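Local coordinates for CRISPR-associated endonuclease Cas1 (PDB 4XTK), which probably acts as a metal-dependent double-stranded DNA endonuclease in CRISPR adaptive immunity, working as a homodimer that assembles with Cas2, at residues 66-71 with 79-84. Sequence-based numbering, arbitrary orientation.
Sequences IPIHFF and GTFYPR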
ATOM      1  N   ILE E  66       7.766  -9.557  10.707  1.00 49.94           N
ATOM      2  CA  ILE E  66       7.057 -10.241   9.633  1.00 47.36           C
ATOM      3  C   ILE E  66       5.685  -9.635   9.394  1.00 45.56           C
ATOM      4  O   ILE E  66       4.793  -9.766  10.235  1.00 46.55           O
ATOM      5  CB  ILE E  66       6.864 -11.736   9.949  1.00 50.42           C
ATOM      6  CG1 ILE E  66       8.214 -12.437  10.099  1.00 45.66           C
ATOM      7  CG2 ILE E  66       5.996 -12.396   8.892  1.00 42.95           C
ATOM      8  CD1 ILE E  66       8.104 -13.855  10.593  1.00 46.69           C
ATOM      9  N   PRO E  67       5.498  -8.981   8.241  1.00 45.21           N
ATOM     10  CA  PRO E  67       4.167  -8.464   7.936  1.00 43.46           C
ATOM     11  C   PRO E  67       3.256  -9.580   7.465  1.00 40.74           C
ATOM     12  O   PRO E  67       3.725 -10.619   6.991  1.00 41.06           O
ATOM     13  CB  PRO E  67       4.426  -7.442   6.825  1.00 40.91           C
ATOM     14  CG  PRO E  67       5.786  -7.758   6.288  1.00 40.55           C
ATOM     15  CD  PRO E  67       6.394  -8.874   7.086  1.00 39.32           C
ATOM     16  N   ILE E  68       1.956  -9.372   7.615  1.00 44.97           N
ATOM     17  CA  ILE E  68       0.987 -10.361   7.177  1.00 45.90           C
ATOM     18  C   ILE E  68      -0.026  -9.682   6.262  1.00 47.30           C
ATOM     19  O   ILE E  68      -0.647  -8.678   6.629  1.00 52.99           O
ATOM     20  CB  ILE E  68       0.304 -11.056   8.385  1.00 44.42           C
ATOM     21  CG1 ILE E  68      -0.791 -12.014   7.930  1.00 45.51           C
ATOM     22  CG2 ILE E  68      -0.262 -10.047   9.376  1.00 47.39           C
ATOM     23  CD1 ILE E  68      -1.295 -12.877   9.060  1.00 45.44           C
ATOM     24  N   HIS E  69      -0.145 -10.217   5.048  1.00 48.52           N
ATOM     25  CA  HIS E  69      -1.055  -9.682   4.037  1.00 50.48           C
ATOM     26  C   HIS E  69      -2.376 -10.448   4.030  1.00 49.83           C
ATOM     27  O   HIS E  69      -2.394 -11.673   4.149  1.00 52.62           O
ATOM     28  CB  HIS E  69      -0.425  -9.748   2.645  1.00 48.42           C
ATOM     29  CG  HIS E  69       0.942  -9.147   2.564  1.00 51.79           C
ATOM     30  ND1 HIS E  69       1.162  -7.787   2.623  1.00 54.09           N
ATOM     31  CD2 HIS E  69       2.159  -9.718   2.403  1.00 51.38           C
ATOM     32  CE1 HIS E  69       2.458  -7.548   2.519  1.00 50.25           C
ATOM     33  NE2 HIS E  69       3.084  -8.702   2.381  1.00 45.39           N
ATOM     34  N   PHE E  70      -3.479  -9.723   3.873  1.00 41.29           N
ATOM     35  CA  PHE E  70      -4.798 -10.339   3.897  1.00 37.36           C
ATOM     36  C   PHE E  70      -5.496 -10.255   2.537  1.00 39.97           C
ATOM     37  O   PHE E  70      -5.480  -9.212   1.879  1.00 38.39           O
ATOM     38  CB  PHE E  70      -5.664  -9.686   4.984  1.00 31.38           C
ATOM     39  CG  PHE E  70      -5.159  -9.920   6.380  1.00 40.90           C
ATOM     40  CD1 PHE E  70      -5.522 -11.060   7.077  1.00 41.76           C
ATOM     41  CD2 PHE E  70      -4.314  -9.008   6.991  1.00 44.01           C
ATOM     42  CE1 PHE E  70      -5.059 -11.279   8.359  1.00 46.88           C
ATOM     43  CE2 PHE E  70      -3.847  -9.223   8.274  1.00 45.04           C
ATOM     44  CZ  PHE E  70      -4.217 -10.358   8.958  1.00 50.18           C
ATOM     45  N   PHE E  71      -6.106 -11.364   2.127  1.00 49.30           N
ATOM     46  CA  PHE E  71      -6.857 -11.433   0.873  1.00 48.88           C
ATOM     47  C   PHE E  71      -8.242 -12.042   1.108  1.00 51.62           C
ATOM     48  O   PHE E  71      -8.419 -12.876   1.993  1.00 58.14           O
ATOM     49  CB  PHE E  71      -6.092 -12.250  -0.171  1.00 49.56           C
ATOM     50  CG  PHE E  71      -4.720 -11.718  -0.470  1.00 49.37           C
ATOM     51  CD1 PHE E  71      -3.640 -12.058   0.332  1.00 43.14           C
ATOM     52  CD2 PHE E  71      -4.506 -10.884  -1.556  1.00 43.80           C
ATOM     53  CE1 PHE E  71      -2.379 -11.566   0.062  1.00 37.96           C
ATOM     54  CE2 PHE E  71      -3.248 -10.392  -1.833  1.00 35.87           C
ATOM     55  CZ  PHE E  71      -2.182 -10.735  -1.024  1.00 39.69           C
ATOM     56  N   GLY E  79      -5.764  -5.676   2.522  1.00 44.11           N
ATOM     57  CA  GLY E  79      -4.847  -4.890   3.332  1.00 45.30           C
ATOM     58  C   GLY E  79      -3.745  -5.694   4.009  1.00 44.95           C
ATOM     59  O   GLY E  79      -3.707  -6.919   3.930  1.00 47.23           O
ATOM     60  N   THR E  80      -2.844  -4.992   4.685  1.00 48.09           N
ATOM     61  CA  THR E  80      -1.672  -5.614   5.288  1.00 48.51           C
ATOM     62  C   THR E  80      -1.463  -5.127   6.713  1.00 48.89           C
ATOM     63  O   THR E  80      -1.676  -3.950   7.007  1.00 49.48           O
ATOM     64  CB  THR E  80      -0.393  -5.316   4.462  1.00 44.11           C
ATOM     65  OG1 THR E  80      -0.488  -5.939   3.174  1.00 37.90           O
ATOM     66  CG2 THR E  80       0.867  -5.811   5.172  1.00 52.15           C
ATOM     67  N   PHE E  81      -1.048  -6.029   7.597  1.00 49.32           N
ATOM     68  CA  PHE E  81      -0.556  -5.610   8.901  1.00 48.28           C
ATOM     69  C   PHE E  81       0.950  -5.400   8.803  1.00 45.16           C
ATOM     70  O   PHE E  81       1.715  -6.351   8.632  1.00 44.82           O
ATOM     71  CB  PHE E  81      -0.880  -6.642   9.983  1.00 44.15           C
ATOM     72  CG  PHE E  81      -0.148  -6.410  11.275  1.00 44.60           C
ATOM     73  CD1 PHE E  81      -0.607  -5.474  12.188  1.00 45.04           C
ATOM     74  CD2 PHE E  81       1.013  -7.113  11.566  1.00 48.78           C
ATOM     75  CE1 PHE E  81       0.076  -5.250  13.372  1.00 50.85           C
ATOM     76  CE2 PHE E  81       1.701  -6.892  12.742  1.00 48.12           C
ATOM     77  CZ  PHE E  81       1.232  -5.962  13.648  1.00 50.22           C
ATOM     78  N   TYR E  82       1.372  -4.147   8.897  1.00 44.56           N
ATOM     79  CA  TYR E  82       2.792  -3.828   8.859  1.00 44.62           C
ATOM     80  C   TYR E  82       3.309  -3.621  10.273  1.00 43.86           C
ATOM     81  O   TYR E  82       2.792  -2.774  11.003  1.00 40.72           O
ATOM     82  CB  TYR E  82       3.059  -2.571   8.025  1.00 43.78           C
ATOM     83  CG  TYR E  82       2.872  -2.727   6.530  1.00 57.49           C
ATOM     84  CD1 TYR E  82       3.874  -3.272   5.732  1.00 60.36           C
ATOM     85  CD2 TYR E  82       1.703  -2.298   5.912  1.00 59.98           C
ATOM     86  CE1 TYR E  82       3.705  -3.401   4.361  1.00 60.97           C
ATOM     87  CE2 TYR E  82       1.531  -2.413   4.544  1.00 60.34           C
ATOM     88  CZ  TYR E  82       2.530  -2.970   3.773  1.00 64.61           C
ATOM     89  OH  TYR E  82       2.345  -3.088   2.413  1.00 69.45           O
ATOM     90  N   PRO E  83       4.327  -4.396  10.668  1.00 48.31           N
ATOM     91  CA  PRO E  83       4.968  -4.150  11.963  1.00 48.82           C
ATOM     92  C   PRO E  83       5.659  -2.798  11.930  1.00 49.27           C
ATOM     93  O   PRO E  83       5.900  -2.277  10.837  1.00 49.70           O
ATOM     94  CB  PRO E  83       5.984  -5.291  12.089  1.00 51.59           C
ATOM     95  CG  PRO E  83       5.570  -6.307  11.067  1.00 56.25           C
ATOM     96  CD  PRO E  83       4.940  -5.527   9.955  1.00 46.99           C
ATOM     97  N   ARG E  84       5.955  -2.243  13.099  1.00 50.49           N
ATOM     98  CA  ARG E  84       6.692  -0.992  13.200  1.00 51.84           C
ATOM     99  C   ARG E  84       7.904  -1.034  12.277  1.00 52.72           C
ATOM    100  O   ARG E  84       8.025  -0.209  11.377  1.00 54.90           O
ATOM    101  CB  ARG E  84       7.101  -0.729  14.650  1.00 54.68           C
ATOM    102  CG  ARG E  84       7.870   0.553  14.864  1.00 58.42           C
ATOM    103  CD  ARG E  84       8.132   0.743  16.343  1.00 67.87           C
ATOM    104  NE  ARG E  84       9.229   1.660  16.623  1.00 81.20           N
ATOM    105  CZ  ARG E  84      10.514   1.342  16.498  1.00 89.14           C
ATOM    106  NH1 ARG E  84      10.858   0.129  16.085  1.00 88.35           N
ATOM    107  NH2 ARG E  84      11.454   2.237  16.779  1.00 94.52           N
TER
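H69 and T80 face each other across a non-hydrogen-bonded pair of an antiparallel hairpin, and their side chains lie alongside one another, pointing the same way. With CG anti to the carbonyl carbon (chi1 -51°), the imidazole brings ND1 to within 2.5 Å of T80 OG1. The hydroxyl meets the ring edge in the imidazole plane, in a nearly straight hydrogen bond whose donor could be either atom. T80 OG1 also shares a hydrogen bond with the hydroxyl of Y77, while T80 CG2 sits over the centre of one face of the Y82 ring, so the branched threonine gives its hydroxyl to two polar partners and its methyl to an aromatic face.

On the opposite side of the hairpin, I68, F70 and F81 make apolar contacts. I68 CG2 packs 3.5 Å from F81 CB, and the edge of the F70 ring reaches the same CB. F81, CG anti to its backbone N (chi1 168°), packs on L58 of helix 55-63. G79, opposite F70, has backbone angles at which a CB would strike the preceding carbonyl; its own O accepts F70 N at 2.8 Å. I68 and F81 exchange both backbone bonds, I68 O receiving F81 N at 2.8 Å. Beyond them P67 CB lies 3.7 Å from P83 CD, two proline rings, neither with a backbone N-H to give, meeting by apolar contact.

Residues 79-83 pair antiparallel with a strand of the second subunit, where F70 meets L58 and F81 meets G79 of that chain. The polar H69-T80 pair, with Y82 beside it, and the apolar I68-F70-F81 side thus give the hairpin two unlike faces.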